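Side-chain contacts in protein-S-isoprenylcysteine O-methyltransferase (Tribolium castaneum, PDB 5V7P), which catalyses the methylation of the C-terminal carboxylate of isoprenylated cysteine residues in proteins, using S-adenosyl-L-methionine as methyl donor, in the endoplasmic reticulum membrane: residues F143-F148 / L226-C231; A100-S105 / V213-W218. One frame throughout, in Å; residues are numbered along the deposited sequence.

Contact 1: F143-F148 / L226-C231; sequences FIETYF and LINPLC. With D10 (decane), chain O; UND (undecane), chain K.
E145 reaches from the end of transmembrane helix 129-148 to the turn that joins helices 210-225 and 231-258, a small, largely buried polar contact at what is probably the lumenal side of the membrane. With CG beside the backbone N (chi1 -75°) and the chain extended beyond it, the carboxylate is carried straight out from the helix to N228 and P229. The P229 ring comes from the opposite direction: its CD lies 3.4 Å from both E145 OE1 and E145 OE2. Proline suits the place: having no N-H to satisfy, it sets its rigid apolar ring against the carboxylate.

E145 OE1 stands 3.4 Å from N228 OD1, the carboxylate and amide planes turned 65° apart. Both atoms are acceptors, and what reconciles them is K153 of the short helix 150-153. Its NZ forms a salt bridge with E145 OE1 and hydrogen bonds with N228 OD1 and the carbonyl oxygens of L226 and I227. The amine charge would thus be expected to stabilise the buried carboxylate, even though E141 OE2 lies close to E145 OE2. N228 ND2 turns to Q223 OE1 instead, which fixes the rotation of the amide.

On the surface, on a flank that probably faces lipid, the undecane chain bridges the segments, its C11 lying 3.7 Å from I144 CG2 and its C6 3.9 Å from L230 CD1. At I227, positive phi and bonds back into the last helical turn mark a Schellman motif, a common C-terminal helix ending, here closing helix 210-225 before the loop to helix 231-258.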
ATOM      1  N   PHE A 143      -6.326 -18.905 -14.106  1.00 27.32           N
ATOM      2  CA  PHE A 143      -6.157 -20.341 -14.294  1.00 32.78           C
ATOM      3  C   PHE A 143      -7.456 -21.035 -14.688  1.00 24.44           C
ATOM      4  O   PHE A 143      -7.418 -22.029 -15.419  1.00 35.68           O
ATOM      5  CB  PHE A 143      -5.573 -20.968 -13.028  1.00 26.65           C
ATOM      6  CG  PHE A 143      -4.123 -20.646 -12.824  1.00 25.41           C
ATOM      7  CD1 PHE A 143      -3.154 -21.258 -13.601  1.00 27.78           C
ATOM      8  CD2 PHE A 143      -3.729 -19.717 -11.878  1.00 30.74           C
ATOM      9  CE1 PHE A 143      -1.819 -20.958 -13.430  1.00 37.57           C
ATOM     10  CE2 PHE A 143      -2.396 -19.413 -11.700  1.00 28.90           C
ATOM     11  CZ  PHE A 143      -1.438 -20.033 -12.479  1.00 28.54           C
ATOM     12  N   ILE A 144      -8.604 -20.538 -14.226  1.00 22.61           N
ATOM     13  CA  ILE A 144      -9.875 -21.045 -14.735  1.00 29.77           C
ATOM     14  C   ILE A 144     -10.039 -20.661 -16.200  1.00 30.11           C
ATOM     15  O   ILE A 144     -10.429 -21.485 -17.036  1.00 28.61           O
ATOM     16  CB  ILE A 144     -11.047 -20.530 -13.876  1.00 29.41           C
ATOM     17  CG1 ILE A 144     -11.012 -21.195 -12.496  1.00 24.55           C
ATOM     18  CG2 ILE A 144     -12.392 -20.799 -14.566  1.00 30.83           C
ATOM     19  CD1 ILE A 144     -12.107 -20.735 -11.539  1.00 26.81           C
ATOM     20  N   GLU A 145      -9.735 -19.404 -16.534  1.00 28.89           N
ATOM     21  CA  GLU A 145      -9.857 -18.956 -17.918  1.00 26.22           C
ATOM     22  C   GLU A 145      -8.811 -19.612 -18.809  1.00 29.38           C
ATOM     23  O   GLU A 145      -9.082 -19.901 -19.980  1.00 29.59           O
ATOM     24  CB  GLU A 145      -9.738 -17.435 -17.993  1.00 22.33           C
ATOM     25  CG  GLU A 145     -10.975 -16.695 -17.514  1.00 26.68           C
ATOM     26  CD  GLU A 145     -10.779 -15.194 -17.491  1.00 24.88           C
ATOM     27  OE1 GLU A 145      -9.626 -14.742 -17.646  1.00 28.77           O
ATOM     28  OE2 GLU A 145     -11.777 -14.465 -17.316  1.00 32.04           O
ATOM     29  N   THR A 146      -7.606 -19.841 -18.281  1.00 27.43           N
ATOM     30  CA  THR A 146      -6.571 -20.480 -19.082  1.00 26.04           C
ATOM     31  C   THR A 146      -6.866 -21.957 -19.309  1.00 30.26           C
ATOM     32  O   THR A 146      -6.386 -22.531 -20.292  1.00 21.94           O
ATOM     33  CB  THR A 146      -5.197 -20.299 -18.423  1.00 29.90           C
ATOM     34  OG1 THR A 146      -4.199 -20.162 -19.440  1.00 23.76           O
ATOM     35  CG2 THR A 146      -4.832 -21.479 -17.516  1.00 30.33           C
ATOM     36  N   TYR A 147      -7.652 -22.577 -18.428  1.00 25.04           N
ATOM     37  CA  TYR A 147      -8.047 -23.967 -18.625  1.00 32.77           C
ATOM     38  C   TYR A 147      -9.120 -24.084 -19.701  1.00 32.75           C
ATOM     39  O   TYR A 147      -9.019 -24.930 -20.597  1.00 28.29           O
ATOM     40  CB  TYR A 147      -8.537 -24.557 -17.302  1.00 29.79           C
ATOM     41  CG  TYR A 147      -9.016 -25.988 -17.398  1.00 36.69           C
ATOM     42  CD1 TYR A 147      -8.114 -27.038 -17.505  1.00 26.90           C
ATOM     43  CD2 TYR A 147     -10.371 -26.290 -17.371  1.00 40.62           C
ATOM     44  CE1 TYR A 147      -8.549 -28.347 -17.589  1.00 38.61           C
ATOM     45  CE2 TYR A 147     -10.816 -27.595 -17.455  1.00 32.93           C
ATOM     46  CZ  TYR A 147      -9.900 -28.620 -17.563  1.00 36.89           C
ATOM     47  OH  TYR A 147     -10.341 -29.922 -17.647  1.00 61.44           O
ATOM     48  N   PHE A 148     -10.149 -23.235 -19.637  1.00 27.64           N
ATOM     49  CA  PHE A 148     -11.248 -23.316 -20.592  1.00 28.88           C
ATOM     50  C   PHE A 148     -10.926 -22.586 -21.893  1.00 35.61           C
ATOM     51  O   PHE A 148     -11.327 -23.037 -22.972  1.00 32.40           O
ATOM     52  CB  PHE A 148     -12.525 -22.746 -19.972  1.00 37.80           C
ATOM     53  CG  PHE A 148     -13.127 -23.617 -18.906  1.00 37.53           C
ATOM     54  CD1 PHE A 148     -13.865 -24.738 -19.245  1.00 46.73           C
ATOM     55  CD2 PHE A 148     -12.965 -23.309 -17.566  1.00 33.65           C
ATOM     56  CE1 PHE A 148     -14.423 -25.540 -18.267  1.00 41.31           C
ATOM     57  CE2 PHE A 148     -13.522 -24.107 -16.584  1.00 36.74           C
ATOM     58  CZ  PHE A 148     -14.252 -25.222 -16.935  1.00 33.60           C
ATOM     59  N   LEU A 226      -2.239 -10.220 -17.235  1.00 21.44           N
ATOM     60  CA  LEU A 226      -2.954 -11.481 -17.087  1.00 25.02           C
ATOM     61  C   LEU A 226      -4.066 -11.667 -18.112  1.00 23.77           C
ATOM     62  O   LEU A 226      -4.596 -12.778 -18.224  1.00 19.31           O
ATOM     63  CB  LEU A 226      -3.541 -11.568 -15.670  1.00 23.16           C
ATOM     64  CG  LEU A 226      -2.900 -12.467 -14.607  1.00 27.29           C
ATOM     65  CD1 LEU A 226      -1.423 -12.741 -14.848  1.00 20.75           C
ATOM     66  CD2 LEU A 226      -3.085 -11.837 -13.236  1.00 22.01           C
ATOM     67  N   ILE A 227      -4.428 -10.624 -18.854  1.00 23.77           N
ATOM     68  CA  ILE A 227      -5.565 -10.681 -19.766  1.00 17.43           C
ATOM     69  C   ILE A 227      -6.761 -11.251 -19.008  1.00 22.68           C
ATOM     70  O   ILE A 227      -7.358 -12.251 -19.422  1.00 22.21           O
ATOM     71  CB  ILE A 227      -5.241 -11.509 -21.025  1.00 22.41           C
ATOM     72  CG1 ILE A 227      -3.897 -11.056 -21.616  1.00 21.29           C
ATOM     73  CG2 ILE A 227      -6.362 -11.364 -22.057  1.00 21.16           C
ATOM     74  CD1 ILE A 227      -3.511 -11.724 -22.927  1.00 30.25           C
ATOM     75  N   ASN A 228      -7.104 -10.621 -17.880  1.00 21.69           N
ATOM     76  CA  ASN A 228      -8.256 -11.006 -17.079  1.00 22.13           C
ATOM     77  C   ASN A 228      -9.401 -10.043 -17.370  1.00 21.79           C
ATOM     78  O   ASN A 228      -9.412  -8.924 -16.836  1.00 17.90           O
ATOM     79  CB  ASN A 228      -7.906 -10.990 -15.587  1.00 27.13           C
ATOM     80  CG  ASN A 228      -7.167 -12.239 -15.142  1.00 23.21           C
ATOM     81  OD1 ASN A 228      -7.247 -13.286 -15.782  1.00 21.84           O
ATOM     82  ND2 ASN A 228      -6.449 -12.134 -14.030  1.00 28.02           N
ATOM     83  N   PRO A 229     -10.388 -10.416 -18.193  1.00 21.31           N
ATOM     84  CA  PRO A 229     -11.455  -9.459 -18.533  1.00 23.63           C
ATOM     85  C   PRO A 229     -12.345  -9.080 -17.362  1.00 26.01           C
ATOM     86  O   PRO A 229     -13.011  -8.039 -17.428  1.00 23.31           O
ATOM     87  CB  PRO A 229     -12.250 -10.189 -19.625  1.00 24.10           C
ATOM     88  CG  PRO A 229     -11.954 -11.631 -19.418  1.00 31.30           C
ATOM     89  CD  PRO A 229     -10.551 -11.698 -18.901  1.00 20.01           C
ATOM     90  N   LEU A 230     -12.390  -9.877 -16.296  1.00 22.36           N
ATOM     91  CA  LEU A 230     -13.206  -9.523 -15.140  1.00 26.13           C
ATOM     92  C   LEU A 230     -12.458  -8.628 -14.158  1.00 29.50           C
ATOM     93  O   LEU A 230     -13.046  -7.697 -13.598  1.00 27.55           O
ATOM     94  CB  LEU A 230     -13.684 -10.789 -14.421  1.00 36.18           C
ATOM     95  CG  LEU A 230     -14.521 -11.774 -15.242  1.00 34.50           C
ATOM     96  CD1 LEU A 230     -14.888 -12.982 -14.392  1.00 33.85           C
ATOM     97  CD2 LEU A 230     -15.776 -11.110 -15.798  1.00 32.04           C
ATOM     98  N   CYS A 231     -11.167  -8.883 -13.945  1.00 22.78           N
ATOM     99  CA  CYS A 231     -10.420  -8.139 -12.937  1.00 22.51           C
ATOM    100  C   CYS A 231     -10.019  -6.750 -13.415  1.00 27.74           C
ATOM    101  O   CYS A 231      -9.849  -5.848 -12.587  1.00 30.33           O
ATOM    102  CB  CYS A 231      -9.173  -8.920 -12.521  1.00 18.93           C
ATOM    103  SG  CYS A 231      -9.474 -10.164 -11.239  1.00 28.42           S
TER
HETATM  104  C1  D10 O 313     -16.320 -19.713 -17.852  1.00 59.72           C
HETATM  105  C2  D10 O 313     -15.967 -21.114 -18.350  1.00 54.76           C
HETATM  106  C3  D10 O 313     -17.171 -21.721 -19.068  1.00 61.61           C
HETATM  107  C4  D10 O 313     -16.895 -23.194 -19.366  1.00 61.01           C
HETATM  108  C5  D10 O 313     -18.178 -23.873 -19.849  1.00 61.93           C
HETATM  109  C6  D10 O 313     -18.076 -25.384 -19.642  1.00 66.14           C
HETATM  110  C7  D10 O 313     -19.471 -26.002 -19.561  1.00 77.24           C
HETATM  111  C8  D10 O 313     -19.410 -27.286 -18.736  1.00 77.60           C
HETATM  112  C9  D10 O 313     -20.828 -27.792 -18.476  1.00 80.60           C
HETATM  113  C10 D10 O 313     -20.765 -29.065 -17.635  1.00 65.80           C
HETATM  114  C1  UND K 309     -12.769  -9.176  -7.065  1.00 49.06           C
HETATM  115  C2  UND K 309     -13.931  -9.654  -7.932  1.00 66.58           C
HETATM  116  C3  UND K 309     -13.426  -9.965  -9.341  1.00 35.62           C
HETATM  117  C4  UND K 309     -14.270 -11.061  -9.994  1.00 51.06           C
HETATM  118  C5  UND K 309     -13.368 -12.172 -10.535  1.00 53.57           C
HETATM  119  C6  UND K 309     -14.142 -13.485 -10.631  1.00 57.43           C
HETATM  120  C7  UND K 309     -13.155 -14.649 -10.556  1.00 52.14           C
HETATM  121  C8  UND K 309     -13.913 -15.974 -10.598  1.00 50.89           C
HETATM  122  C9  UND K 309     -14.411 -16.237 -12.021  1.00 49.17           C
HETATM  123  C10 UND K 309     -13.731 -17.476 -12.603  1.00 49.79           C
HETATM  124  C11 UND K 309     -13.721 -17.384 -14.129  1.00 41.32           C

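Contact 2: A100-S105 / V213-W218; sequences ALFHYS and VGWFYW. With MPG ([(Z)-octadec-9-enyl] (2R)-2,3-bis(oxidanyl)propanoate), chain B; D10 (decane), chain G.
F102 meets two tryptophans of helix 210-225 in two different ways, lying nearly flat on W218 and turning its edge to W215. Against W218 it forms a face-to-face stack: the phenyl ring and the six-membered ring of the indole have centroids 4.0 Å apart and planes 20° from parallel. The overlap is displaced toward the backbone side of the phenylalanine, where F102 CB comes within 3.4 Å of W218 CZ2. Both side chains project toward the opposing helix with CG anti to the backbone N (chi1 173° for F102, W218 alike), and this brings their rings over one another between the two helices.

The far end of F102 serves the second pair. Its CZ sits over one face of the W215 indole, 3.7 Å from W215 CE2, in an edge-to-face arrangement with planes at 55°. The two side chains cross at about a right angle. Over the opposite face of W215 lies C9 of the lipid-like MPG, and its double-bond partner C10 comes closest, 3.3 Å from W215 CZ2, so the indole is sandwiched between protein and an alkenyl chain. W218 CZ3 is 4.0 Å from the MPG hydroxyl O2. A flat indole suits the place of W215, because one face can take an aromatic partner while the other borders a hydrocarbon tail. Both tryptophans line this lipid pocket, and the W215 side chain is about 6 Å from that of R246, a probable substrate-binding residue.

The cluster is buried near the centre of the chain, where the ring of F102 also receives a cation-pi contact from K174. Helix 156-180 contributes that lysine together with E170 and R173, which touch F102, while V124 of the loop before helix 129-148 packs on both F102 and W215. Helices 90-113 and 210-225 are thereby joined beside helix 156-180.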
ATOM      1  N   ALA A 100       6.738  -8.861  -7.731  1.00 18.49           N
ATOM      2  CA  ALA A 100       7.873  -8.931  -6.819  1.00 20.78           C
ATOM      3  C   ALA A 100       8.721  -7.669  -6.897  1.00 17.31           C
ATOM      4  O   ALA A 100       9.158  -7.141  -5.868  1.00 20.53           O
ATOM      5  CB  ALA A 100       8.718 -10.165  -7.130  1.00 17.78           C
ATOM      6  N   LEU A 101       8.967  -7.169  -8.110  1.00 14.96           N
ATOM      7  CA  LEU A 101       9.775  -5.962  -8.254  1.00 24.35           C
ATOM      8  C   LEU A 101       9.074  -4.754  -7.646  1.00 21.70           C
ATOM      9  O   LEU A 101       9.724  -3.897  -7.037  1.00 19.35           O
ATOM     10  CB  LEU A 101      10.095  -5.711  -9.728  1.00 22.64           C
ATOM     11  CG  LEU A 101      11.218  -6.548 -10.348  1.00 33.36           C
ATOM     12  CD1 LEU A 101      11.393  -6.194 -11.820  1.00 38.31           C
ATOM     13  CD2 LEU A 101      12.540  -6.360  -9.605  1.00 22.00           C
ATOM     14  N   PHE A 102       7.753  -4.667  -7.796  1.00 21.77           N
ATOM     15  CA  PHE A 102       7.022  -3.547  -7.218  1.00 22.15           C
ATOM     16  C   PHE A 102       7.234  -3.477  -5.712  1.00 20.66           C
ATOM     17  O   PHE A 102       7.629  -2.437  -5.174  1.00 21.69           O
ATOM     18  CB  PHE A 102       5.532  -3.661  -7.533  1.00 21.21           C
ATOM     19  CG  PHE A 102       4.693  -2.631  -6.831  1.00 27.48           C
ATOM     20  CD1 PHE A 102       4.477  -1.390  -7.404  1.00 27.80           C
ATOM     21  CD2 PHE A 102       4.136  -2.899  -5.590  1.00 25.97           C
ATOM     22  CE1 PHE A 102       3.714  -0.438  -6.760  1.00 32.93           C
ATOM     23  CE2 PHE A 102       3.371  -1.948  -4.939  1.00 26.10           C
ATOM     24  CZ  PHE A 102       3.161  -0.716  -5.525  1.00 27.55           C
ATOM     25  N   HIS A 103       6.978  -4.584  -5.013  1.00 23.69           N
ATOM     26  CA  HIS A 103       7.009  -4.561  -3.556  1.00 21.67           C
ATOM     27  C   HIS A 103       8.423  -4.353  -3.028  1.00 20.99           C
ATOM     28  O   HIS A 103       8.617  -3.656  -2.026  1.00 26.92           O
ATOM     29  CB  HIS A 103       6.402  -5.849  -3.001  1.00 23.53           C
ATOM     30  CG  HIS A 103       4.918  -5.944  -3.192  1.00 30.49           C
ATOM     31  ND1 HIS A 103       4.026  -5.188  -2.462  1.00 27.45           N
ATOM     32  CD2 HIS A 103       4.172  -6.697  -4.034  1.00 29.67           C
ATOM     33  CE1 HIS A 103       2.794  -5.474  -2.844  1.00 31.41           C
ATOM     34  NE2 HIS A 103       2.855  -6.387  -3.797  1.00 33.23           N
ATOM     35  N   TYR A 104       9.428  -4.940  -3.682  1.00 20.22           N
ATOM     36  CA  TYR A 104      10.795  -4.762  -3.205  1.00 26.79           C
ATOM     37  C   TYR A 104      11.298  -3.353  -3.488  1.00 27.75           C
ATOM     38  O   TYR A 104      11.799  -2.668  -2.589  1.00 26.50           O
ATOM     39  CB  TYR A 104      11.741  -5.782  -3.834  1.00 25.81           C
ATOM     40  CG  TYR A 104      13.169  -5.453  -3.477  1.00 20.18           C
ATOM     41  CD1 TYR A 104      13.617  -5.585  -2.170  1.00 27.90           C
ATOM     42  CD2 TYR A 104      14.052  -4.963  -4.427  1.00 21.43           C
ATOM     43  CE1 TYR A 104      14.908  -5.264  -1.826  1.00 30.49           C
ATOM     44  CE2 TYR A 104      15.350  -4.641  -4.090  1.00 24.07           C
ATOM     45  CZ  TYR A 104      15.770  -4.794  -2.786  1.00 33.07           C
ATOM     46  OH  TYR A 104      17.055  -4.473  -2.434  1.00 47.47           O
ATOM     47  N   SER A 105      11.198  -2.910  -4.745  1.00 26.38           N
ATOM     48  CA  SER A 105      11.643  -1.565  -5.088  1.00 25.46           C
ATOM     49  C   SER A 105      10.934  -0.515  -4.244  1.00 28.66           C
ATOM     50  O   SER A 105      11.493   0.557  -3.987  1.00 27.55           O
ATOM     51  CB  SER A 105      11.409  -1.301  -6.576  1.00 23.92           C
ATOM     52  OG  SER A 105      10.037  -1.436  -6.905  1.00 21.48           O
ATOM     53  N   VAL A 213      -0.803   8.186  -9.348  1.00 22.68           N
ATOM     54  CA  VAL A 213      -1.030   7.972 -10.774  1.00 15.94           C
ATOM     55  C   VAL A 213      -0.293   6.723 -11.239  1.00 22.57           C
ATOM     56  O   VAL A 213      -0.860   5.857 -11.917  1.00 16.83           O
ATOM     57  CB  VAL A 213      -0.597   9.210 -11.581  1.00 15.88           C
ATOM     58  CG1 VAL A 213      -0.699   8.950 -13.082  1.00 20.62           C
ATOM     59  CG2 VAL A 213      -1.440  10.412 -11.209  1.00 16.80           C
ATOM     60  N   GLY A 214       0.989   6.616 -10.888  1.00 15.07           N
ATOM     61  CA  GLY A 214       1.743   5.425 -11.247  1.00 26.19           C
ATOM     62  C   GLY A 214       1.156   4.168 -10.639  1.00 17.07           C
ATOM     63  O   GLY A 214       1.011   3.147 -11.313  1.00 20.13           O
ATOM     64  N   TRP A 215       0.796   4.229  -9.355  1.00 22.77           N
ATOM     65  CA  TRP A 215       0.182   3.081  -8.701  1.00 22.49           C
ATOM     66  C   TRP A 215      -1.145   2.723  -9.358  1.00 18.02           C
ATOM     67  O   TRP A 215      -1.438   1.543  -9.582  1.00 12.91           O
ATOM     68  CB  TRP A 215      -0.013   3.385  -7.215  1.00 19.62           C
ATOM     69  CG  TRP A 215      -0.150   2.173  -6.350  1.00 25.09           C
ATOM     70  CD1 TRP A 215      -0.584   0.937  -6.730  1.00 27.83           C
ATOM     71  CD2 TRP A 215       0.158   2.078  -4.955  1.00 36.71           C
ATOM     72  NE1 TRP A 215      -0.569   0.080  -5.657  1.00 25.60           N
ATOM     73  CE2 TRP A 215      -0.117   0.757  -4.555  1.00 30.34           C
ATOM     74  CE3 TRP A 215       0.638   2.985  -4.003  1.00 31.59           C
ATOM     75  CZ2 TRP A 215       0.072   0.318  -3.246  1.00 40.99           C
ATOM     76  CZ3 TRP A 215       0.824   2.549  -2.706  1.00 35.36           C
ATOM     77  CH2 TRP A 215       0.541   1.228  -2.338  1.00 36.10           C
ATOM     78  N   PHE A 216      -1.954   3.734  -9.684  1.00 19.12           N
ATOM     79  CA  PHE A 216      -3.262   3.499 -10.287  1.00 17.57           C
ATOM     80  C   PHE A 216      -3.139   2.713 -11.586  1.00 22.05           C
ATOM     81  O   PHE A 216      -3.780   1.668 -11.759  1.00 18.88           O
ATOM     82  CB  PHE A 216      -3.962   4.841 -10.525  1.00 21.29           C
ATOM     83  CG  PHE A 216      -5.293   4.726 -11.219  1.00 21.96           C
ATOM     84  CD1 PHE A 216      -6.377   4.149 -10.579  1.00 23.05           C
ATOM     85  CD2 PHE A 216      -5.466   5.216 -12.502  1.00 12.03           C
ATOM     86  CE1 PHE A 216      -7.602   4.047 -11.208  1.00 18.04           C
ATOM     87  CE2 PHE A 216      -6.692   5.119 -13.137  1.00 13.69           C
ATOM     88  CZ  PHE A 216      -7.761   4.534 -12.488  1.00 17.36           C
ATOM     89  N   TYR A 217      -2.318   3.200 -12.517  1.00 15.62           N
ATOM     90  CA  TYR A 217      -2.197   2.529 -13.807  1.00 19.99           C
ATOM     91  C   TYR A 217      -1.415   1.229 -13.699  1.00 18.28           C
ATOM     92  O   TYR A 217      -1.727   0.263 -14.404  1.00 17.44           O
ATOM     93  CB  TYR A 217      -1.551   3.465 -14.825  1.00 17.75           C
ATOM     94  CG  TYR A 217      -2.503   4.532 -15.303  1.00 20.01           C
ATOM     95  CD1 TYR A 217      -3.596   4.202 -16.094  1.00 23.87           C
ATOM     96  CD2 TYR A 217      -2.322   5.861 -14.956  1.00 17.56           C
ATOM     97  CE1 TYR A 217      -4.479   5.167 -16.528  1.00 24.55           C
ATOM     98  CE2 TYR A 217      -3.202   6.835 -15.387  1.00 27.75           C
ATOM     99  CZ  TYR A 217      -4.278   6.480 -16.174  1.00 17.98           C
ATOM    100  OH  TYR A 217      -5.161   7.438 -16.611  1.00 26.29           O
ATOM    101  N   TRP A 218      -0.407   1.179 -12.826  1.00 19.20           N
ATOM    102  CA  TRP A 218       0.311  -0.070 -12.604  1.00 18.82           C
ATOM    103  C   TRP A 218      -0.648  -1.179 -12.195  1.00 18.44           C
ATOM    104  O   TRP A 218      -0.598  -2.290 -12.735  1.00 17.18           O
ATOM    105  CB  TRP A 218       1.389   0.128 -11.538  1.00 14.84           C
ATOM    106  CG  TRP A 218       2.110  -1.135 -11.176  1.00 17.45           C
ATOM    107  CD1 TRP A 218       3.230  -1.636 -11.768  1.00 19.40           C
ATOM    108  CD2 TRP A 218       1.762  -2.058 -10.133  1.00 15.19           C
ATOM    109  NE1 TRP A 218       3.602  -2.811 -11.162  1.00 19.75           N
ATOM    110  CE2 TRP A 218       2.717  -3.092 -10.156  1.00 13.85           C
ATOM    111  CE3 TRP A 218       0.738  -2.106  -9.182  1.00 24.55           C
ATOM    112  CZ2 TRP A 218       2.680  -4.163  -9.266  1.00 13.33           C
ATOM    113  CZ3 TRP A 218       0.703  -3.171  -8.299  1.00 21.16           C
ATOM    114  CH2 TRP A 218       1.667  -4.185  -8.349  1.00 18.58           C
TER
HETATM  115  C2  MPG B 325      -6.338  -5.341  -6.003  1.00 59.11           C
HETATM  116  C3  MPG B 325      -6.344  -4.128  -6.926  1.00 64.24           C
HETATM  117  C4  MPG B 325      -6.015  -2.848  -6.164  1.00 56.78           C
HETATM  118  C5  MPG B 325      -5.764  -1.735  -7.156  1.00 56.75           C
HETATM  119  C6  MPG B 325      -5.594  -0.428  -6.399  1.00 59.90           C
HETATM  120  C7  MPG B 325      -4.354  -0.417  -5.508  1.00 61.23           C
HETATM  121  C8  MPG B 325      -4.721   0.351  -4.250  1.00 62.85           C
HETATM  122  C9  MPG B 325      -3.441   0.750  -3.522  1.00 57.83           C
HETATM  123  C10 MPG B 325      -3.088   0.263  -2.354  1.00 62.80           C
HETATM  124  C11 MPG B 325      -3.921  -0.759  -1.579  1.00 60.80           C
HETATM  125  C12 MPG B 325      -2.996  -1.627  -0.741  1.00 55.73           C
HETATM  126  C13 MPG B 325      -2.387  -0.816   0.397  1.00 58.70           C
HETATM  127  C14 MPG B 325      -1.124  -1.526   0.860  1.00 64.76           C
HETATM  128  C15 MPG B 325      -0.614  -0.898   2.155  1.00 68.36           C
HETATM  129  C16 MPG B 325      -0.382  -1.976   3.211  1.00 63.50           C
HETATM  130  O1  MPG B 325      -4.235  -6.398  -6.311  1.00 73.41           O
HETATM  131  C1  MPG B 325      -4.952  -5.609  -5.417  1.00 58.69           C
HETATM  132  CXD MPG B 325      -2.086  -6.662  -7.576  1.00 51.44           C
HETATM  133  O2  MPG B 325      -1.782  -6.235  -8.873  1.00 59.22           O
HETATM  134  C21 MPG B 325      -2.546  -8.127  -7.627  1.00 64.55           C
HETATM  135  O3  MPG B 325      -2.751  -8.521  -8.954  1.00 52.90           O
HETATM  136  O4  MPG B 325      -3.139  -4.605  -7.126  1.00 70.63           O
HETATM  137  CX3 MPG B 325      -3.186  -5.783  -6.995  1.00 73.59           C
HETATM  138  C1  D10 G 305      -7.991  17.297 -11.199  1.00 30.15           C
HETATM  139  C2  D10 G 305      -8.244  16.513 -12.482  1.00 41.53           C
HETATM  140  C3  D10 G 305      -6.970  15.769 -12.870  1.00 42.05           C
HETATM  141  C4  D10 G 305      -7.297  14.696 -13.907  1.00 33.74           C
HETATM  142  C5  D10 G 305      -6.070  14.471 -14.786  1.00 38.39           C
HETATM  143  C6  D10 G 305      -6.266  13.218 -15.635  1.00 36.90           C
HETATM  144  C7  D10 G 305      -5.429  13.337 -16.908  1.00 43.61           C
HETATM  145  C8  D10 G 305      -4.966  11.951 -17.351  1.00 45.01           C
HETATM  146  C9  D10 G 305      -3.594  11.661 -16.749  1.00 44.91           C
HETATM  147  C10 D10 G 305      -3.450  10.160 -16.508  1.00 22.81           C

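In the fold
The two contacts stand 22 Å apart between centres, with about 9 Å between their nearest atoms. They alternate along the chain: 100-105 on helix 90-113 comes first, then 143-148 on helix 129-148, then 213-218 on helix 210-225; segment 226-231 comes last, in the loop that follows. Helix 210-225 and its exit turn therefore meet consecutive helices at two levels of the all-helical membrane domain. Contact 2 lies near the chain's centre, W215 being about 8 Å by side chain from bound S-adenosyl-L-homocysteine, whereas contact 1 lies away from the annotated sites at the probable lumenal end. Both border alkyl chains, consistent with a lipid-embedded enzyme.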